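Local coordinates for uncharacterized protein TP-0789 domain-containing protein (Desulfovibrio piger ATCC 29098, PDB 4Z48) that is of unknown function but belongs to the LolA-like family, whose namesake carries lipoproteins across the periplasm, and may likewise bind a lipophilic ligand, at residues A[44-50]-A[64-70]; A[73-78]-A[113-117]. All blocks are in the same frame, centred on the assembly; numbering follows the deposited sequence.

Contact 1 of 2, residues A[44-50]-A[64-70]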
loop_
_atom_site.group_PDB
_atom_site.type_symbol
_atom_site.label_atom_id
_atom_site.label_comp_id
_atom_site.label_asym_id
_atom_site.label_seq_id
_atom_site.Cartn_x
_atom_site.Cartn_y
_atom_site.Cartn_z
ATOM N N THR A 44 1.484 4.888 18.470
ATOM C CA THR A 44 1.536 5.920 17.437
ATOM C C THR A 44 2.886 5.879 16.771
ATOM O O THR A 44 3.856 5.411 17.357
ATOM C CB THR A 44 1.180 7.357 18.004
ATOM O OG1 THR A 44 2.299 7.978 18.623
ATOM C CG2 THR A 44 0.011 7.347 18.949
ATOM N N ARG A 45 2.924 6.265 15.516
ATOM C CA ARG A 45 4.127 6.353 14.709
ATOM C C ARG A 45 4.038 7.561 13.811
ATOM O O ARG A 45 2.954 7.852 13.316
ATOM C CB ARG A 45 4.326 5.106 13.838
ATOM C CG ARG A 45 4.865 3.882 14.562
ATOM C CD ARG A 45 3.754 3.005 15.115
ATOM N NE ARG A 45 4.302 1.769 15.664
ATOM C CZ ARG A 45 4.756 1.630 16.898
ATOM N NH1 ARG A 45 4.716 2.654 17.748
ATOM N NH2 ARG A 45 5.246 0.466 17.302
ATOM N N SER A 46 5.156 8.254 13.615
ATOM C CA SER A 46 5.291 9.374 12.674
ATOM C C SER A 46 6.341 8.951 11.692
ATOM O O SER A 46 7.383 8.449 12.127
ATOM C CB SER A 46 5.712 10.667 13.380
ATOM O OG SER A 46 4.646 11.282 14.080
ATOM N N PHE A 47 6.116 9.149 10.397
ATOM C CA PHE A 47 7.116 8.771 9.400
ATOM C C PHE A 47 7.086 9.648 8.141
ATOM O O PHE A 47 6.126 10.349 7.887
ATOM C CB PHE A 47 6.999 7.289 8.999
ATOM C CG PHE A 47 5.666 6.812 8.466
ATOM C CD1 PHE A 47 4.655 6.398 9.333
ATOM C CD2 PHE A 47 5.432 6.740 7.097
ATOM C CE1 PHE A 47 3.427 5.946 8.842
ATOM C CE2 PHE A 47 4.221 6.244 6.602
ATOM C CZ PHE A 47 3.236 5.818 7.478
ATOM N N LYS A 48 8.185 9.636 7.395
ATOM C CA LYS A 48 8.292 10.280 6.089
ATOM C C LYS A 48 8.496 9.172 5.061
ATOM O O LYS A 48 9.178 8.179 5.346
ATOM C CB LYS A 48 9.431 11.315 6.026
ATOM C CG LYS A 48 9.201 12.576 6.858
ATOM C CD LYS A 48 10.478 13.388 6.991
ATOM C CE LYS A 48 10.207 14.704 7.690
ATOM N NZ LYS A 48 10.015 14.543 9.155
ATOM N N THR A 49 7.862 9.302 3.887
ATOM C CA THR A 49 7.999 8.345 2.804
ATOM C C THR A 49 8.611 9.032 1.587
ATOM O O THR A 49 8.093 10.036 1.127
ATOM C CB THR A 49 6.637 7.646 2.451
ATOM O OG1 THR A 49 6.100 7.009 3.617
ATOM C CG2 THR A 49 6.796 6.577 1.367
ATOM N N TYR A 50 9.652 8.432 1.021
ATOM C CA TYR A 50 10.284 8.894 -0.231
ATOM C C TYR A 50 10.047 7.819 -1.290
ATOM O O TYR A 50 10.196 6.645 -0.975
ATOM C CB TYR A 50 11.799 9.117 -0.023
ATOM C CG TYR A 50 12.140 10.067 1.098
ATOM C CD1 TYR A 50 12.243 9.617 2.415
ATOM C CD2 TYR A 50 12.389 11.413 0.846
ATOM C CE1 TYR A 50 12.531 10.495 3.456
ATOM C CE2 TYR A 50 12.742 12.288 1.873
ATOM C CZ TYR A 50 12.813 11.824 3.178
ATOM O OH TYR A 50 13.141 12.690 4.199
ATOM N N LEU A 64 11.491 4.530 0.406
ATOM C CA LEU A 64 12.224 4.630 1.671
ATOM C C LEU A 64 11.262 5.222 2.701
ATOM O O LEU A 64 10.754 6.341 2.509
ATOM C CB LEU A 64 13.553 5.448 1.571
ATOM C CG LEU A 64 14.397 5.525 2.856
ATOM C CD1 LEU A 64 15.194 4.213 3.091
ATOM C CD2 LEU A 64 15.335 6.742 2.832
ATOM N N ILE A 65 11.006 4.465 3.785
ATOM C CA ILE A 65 10.130 4.894 4.879
ATOM C C ILE A 65 11.016 5.151 6.082
ATOM O O ILE A 65 11.707 4.237 6.511
ATOM C CB ILE A 65 8.983 3.886 5.173
ATOM C CG1 ILE A 65 8.114 3.662 3.901
ATOM C CG2 ILE A 65 8.126 4.381 6.364
ATOM C CD1 ILE A 65 7.221 2.502 4.016
ATOM N N VAL A 66 11.033 6.400 6.589
ATOM C CA VAL A 66 11.879 6.782 7.724
ATOM C C VAL A 66 10.997 7.211 8.907
ATOM O O VAL A 66 10.285 8.217 8.798
ATOM C CB VAL A 66 12.879 7.912 7.363
ATOM C CG1 VAL A 66 13.823 8.176 8.537
ATOM C CG2 VAL A 66 13.688 7.581 6.113
ATOM N N PHE A 67 11.051 6.462 10.026
ATOM C CA PHE A 67 10.297 6.798 11.251
ATOM C C PHE A 67 11.068 7.814 12.086
ATOM O O PHE A 67 12.289 7.676 12.305
ATOM C CB PHE A 67 10.016 5.521 12.097
ATOM C CG PHE A 67 8.973 4.665 11.425
ATOM C CD1 PHE A 67 9.332 3.748 10.437
ATOM C CD2 PHE A 67 7.631 4.825 11.719
ATOM C CE1 PHE A 67 8.360 3.020 9.745
ATOM C CE2 PHE A 67 6.658 4.061 11.058
ATOM C CZ PHE A 67 7.031 3.187 10.055
ATOM N N ASP A 68 10.357 8.770 12.652
ATOM C CA ASP A 68 11.079 9.746 13.470
ATOM C C ASP A 68 10.580 9.779 14.911
ATOM O O ASP A 68 11.320 10.223 15.771
ATOM C CB ASP A 68 10.981 11.148 12.841
ATOM C CG ASP A 68 9.566 11.524 12.432
ATOM O OD1 ASP A 68 8.674 11.467 13.289
ATOM O OD2 ASP A 68 9.370 11.934 11.267
ATOM N N ARG A 69 9.299 9.404 15.153
ATOM C CA ARG A 69 8.672 9.461 16.479
ATOM C C ARG A 69 7.703 8.292 16.682
ATOM O O ARG A 69 7.141 7.802 15.695
ATOM C CB ARG A 69 7.907 10.809 16.686
ATOM C CG ARG A 69 8.717 12.109 16.564
ATOM C CD ARG A 69 9.554 12.446 17.788
ATOM N NE ARG A 69 8.706 12.752 18.935
ATOM C CZ ARG A 69 9.038 12.537 20.202
ATOM N NH1 ARG A 69 10.232 12.038 20.509
ATOM N NH2 ARG A 69 8.189 12.833 21.171
ATOM N N PRO A 70 7.447 7.857 17.942
ATOM C CA PRO A 70 8.111 8.291 19.190
ATOM C C PRO A 70 9.561 7.803 19.235
ATOM O O PRO A 70 10.040 7.129 18.306
ATOM C CB PRO A 70 7.253 7.660 20.302
ATOM C CG PRO A 70 6.662 6.422 19.668
ATOM C CD PRO A 70 6.517 6.737 18.176
#

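Contact 2 of 2, residues A[73-78]-A[113-117]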
loop_
_atom_site.group_PDB
_atom_site.type_symbol
_atom_site.label_atom_id
_atom_site.label_comp_id
_atom_site.label_asym_id
_atom_site.label_seq_id
_atom_site.Cartn_x
_atom_site.Cartn_y
_atom_site.Cartn_z
ATOM N N VAL A 73 10.934 4.208 18.232
ATOM C CA VAL A 73 10.964 3.783 16.824
ATOM C C VAL A 73 11.832 4.748 15.978
ATOM O O VAL A 73 12.131 4.456 14.817
ATOM C CB VAL A 73 9.543 3.608 16.211
ATOM C CG1 VAL A 73 8.676 2.690 17.074
ATOM C CG2 VAL A 73 8.863 4.940 15.929
ATOM N N ASN A 74 12.203 5.899 16.538
ATOM C CA ASN A 74 13.043 6.873 15.822
ATOM C C ASN A 74 14.248 6.191 15.181
ATOM O O ASN A 74 14.989 5.471 15.864
ATOM C CB ASN A 74 13.545 7.982 16.768
ATOM C CG ASN A 74 14.531 8.912 16.103
ATOM O OD1 ASN A 74 15.745 8.793 16.254
ATOM N ND2 ASN A 74 14.031 9.852 15.349
ATOM N N GLY A 75 14.449 6.431 13.891
ATOM C CA GLY A 75 15.579 5.813 13.190
ATOM C C GLY A 75 15.241 4.537 12.421
ATOM O O GLY A 75 16.061 4.065 11.619
ATOM N N THR A 76 14.042 3.943 12.658
ATOM C CA THR A 76 13.636 2.741 11.895
ATOM C C THR A 76 13.456 3.180 10.442
ATOM O O THR A 76 12.889 4.234 10.182
ATOM C CB THR A 76 12.351 2.081 12.451
ATOM O OG1 THR A 76 12.476 1.937 13.865
ATOM C CG2 THR A 76 12.040 0.700 11.785
ATOM N N LYS A 77 14.014 2.406 9.520
ATOM C CA LYS A 77 13.944 2.663 8.098
ATOM C C LYS A 77 13.586 1.386 7.338
ATOM O O LYS A 77 14.145 0.326 7.613
ATOM C CB LYS A 77 15.263 3.224 7.553
ATOM C CG LYS A 77 15.662 4.606 8.066
ATOM C CD LYS A 77 17.076 4.894 7.616
ATOM C CE LYS A 77 17.459 6.334 7.778
ATOM N NZ LYS A 77 18.710 6.649 7.039
ATOM N N TYR A 78 12.662 1.506 6.392
ATOM C CA TYR A 78 12.278 0.438 5.459
ATOM C C TYR A 78 12.677 0.828 4.064
ATOM O O TYR A 78 12.331 1.921 3.625
ATOM C CB TYR A 78 10.783 0.143 5.489
ATOM C CG TYR A 78 10.338 -0.590 6.718
ATOM C CD1 TYR A 78 10.157 0.083 7.930
ATOM C CD2 TYR A 78 10.034 -1.953 6.671
ATOM C CE1 TYR A 78 9.719 -0.588 9.068
ATOM C CE2 TYR A 78 9.596 -2.630 7.803
ATOM C CZ TYR A 78 9.406 -1.938 8.988
ATOM O OH TYR A 78 8.962 -2.606 10.103
ATOM N N SER A 113 2.907 -8.301 10.652
ATOM C CA SER A 113 2.498 -6.948 10.960
ATOM C C SER A 113 3.578 -5.932 10.624
ATOM O O SER A 113 4.758 -6.176 10.888
ATOM C CB SER A 113 2.156 -6.837 12.441
ATOM O OG SER A 113 1.713 -5.515 12.696
ATOM N N PHE A 114 3.168 -4.780 10.081
ATOM C CA PHE A 114 4.099 -3.685 9.818
ATOM C C PHE A 114 4.054 -2.728 11.006
ATOM O O PHE A 114 3.047 -2.079 11.191
ATOM C CB PHE A 114 3.753 -2.968 8.494
ATOM C CG PHE A 114 4.503 -1.696 8.195
ATOM C CD1 PHE A 114 5.820 -1.731 7.735
ATOM C CD2 PHE A 114 3.898 -0.449 8.385
ATOM C CE1 PHE A 114 6.496 -0.549 7.420
ATOM C CE2 PHE A 114 4.599 0.733 8.138
ATOM C CZ PHE A 114 5.888 0.678 7.648
HETATM N N MSE A 115 5.112 -2.705 11.841
HETATM C CA MSE A 115 5.254 -1.753 12.979
HETATM C C MSE A 115 4.100 -1.830 13.977
HETATM O O MSE A 115 3.655 -0.802 14.516
HETATM C CB MSE A 115 5.405 -0.326 12.440
HETATM C CG MSE A 115 6.615 -0.166 11.529
HETATM SE SE MSE A 115 8.214 -0.359 12.551
HETATM C CE MSE A 115 8.068 1.398 13.528
ATOM N N ARG A 116 3.648 -3.084 14.231
ATOM C CA ARG A 116 2.572 -3.486 15.136
ATOM C C ARG A 116 1.211 -2.920 14.692
ATOM O O ARG A 116 0.248 -2.981 15.467
ATOM C CB ARG A 116 2.878 -3.102 16.594
ATOM C CG ARG A 116 4.193 -3.746 17.056
ATOM C CD ARG A 116 4.662 -3.220 18.384
ATOM N NE ARG A 116 3.761 -3.568 19.468
ATOM C CZ ARG A 116 3.998 -3.252 20.737
ATOM N NH1 ARG A 116 5.101 -2.588 21.069
ATOM N NH2 ARG A 116 3.145 -3.603 21.685
ATOM N N SER A 117 1.128 -2.383 13.448
ATOM C CA SER A 117 -0.110 -1.841 12.882
ATOM C C SER A 117 -0.978 -2.941 12.262
ATOM O O SER A 117 -0.609 -4.125 12.246
ATOM C CB SER A 117 0.170 -0.756 11.840
ATOM O OG SER A 117 0.559 -1.326 10.598
#

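Contact 1 of 2, residues A[44-50]-A[64-70]
Ser-46, Leu-64 and Tyr-50 lose the most surface where strands 44-50 and 64-69 pair as antiparallel neighbours, 4.6 Å apart at their axes. Leu-64 and Tyr-50 form a hydrogen-bonded pair, with Tyr-50 N to Leu-64 O and Leu-64 N to Tyr-50 O both 2.8 Å. Their side chains share a face with Val-66: Tyr-50 CD1 lies 4.2 Å from Leu-64 CD2 and Tyr-50 CE1 4.1 Å from Val-66 CG2, so the ring packs against both aliphatic side chains, with Val-66 CG2 at its edge. Tyr-238 stacks on this ring. Ser-46 sits where the register slips. It donates from N to Arg-69 O (2.9 Å) and accepts at O from Asp-68 N (3.0 Å), so Asp-68 is the extra residue of a beta bulge, and the small serine side chain leaves room for it. At the bulge the Asp-68 side chain starts off sideways, but its carboxylate reaches strand 44-50, where Asp-68 OD2 meets Lys-48 NZ at 3.4 Å in a salt bridge with only a weak hydrogen bond. On the other face Phe-47 CB makes a CH-pi contact with the Phe-67 ring, 3.9 Å from its centroid, and Phe-47 CD2 touches Ile-65 CG2 at 3.7 Å, forming an apolar surface. The whole is a twisted beta hairpin with a bulge, part of the curved antiparallel sheet of a LolA-like fold.

Contact 2 of 2, residues A[73-78]-A[113-117]
This is a buried, side-chain-only contact between the turn 73-76 with the start of strand 77-82 and a loop lying between strands 101-104 and 133-143, with no hydrogen bond across it. Selenomethionine Met-115, the residue most covered, lies at the tip of a type I' turn from Phe-114 to Ser-117. Its flexible, apolar chain reaches Val-73 (CE to CB, 3.8 Å) and Thr-76 (SE to CG2, 4.0 Å), and its SE lies 3.4 Å from Tyr-78 OH, beside the ring edge, in a Met-aromatic contact. Phe-114 points its edge at the face of Tyr-78, centroids 4.7 Å apart and Phe-114 CE1 3.6 Å from Tyr-78 CZ. On the other segment a type II turn from Val-73 to Thr-76, with Gly-75 at the positive phi its third position favours, is tied by Thr-76 N and OG1 to Val-73 O at 2.9 and 2.7 Å. An edge-to-face aromatic pair and a Met-aromatic contact thus join the loop to one face of the antiparallel sheet, probably as part of the family's LolA-like fold.

Following the chain from the N terminus, contact 1 closes a short loop first: strand 41-54 turns back into strand 60-69 as a hairpin. The chain then passes round the 73-76 turn into strand 77-82, the next neighbour in the sheet, and only after strands 91-96 and 101-104 does the 113-117 loop return to close contact 2. The two closures are therefore in series, neither nesting nor crossing. They nonetheless touch, their centres about 8 Å apart: Ile-65 N to Tyr-78 O (2.9 Å) joins the strands, and Phe-67 CZ meets Phe-114 CZ at 3.7 Å. Arg-45 reaches the loop too, through Met-115 O, so the loop spans three adjacent strands.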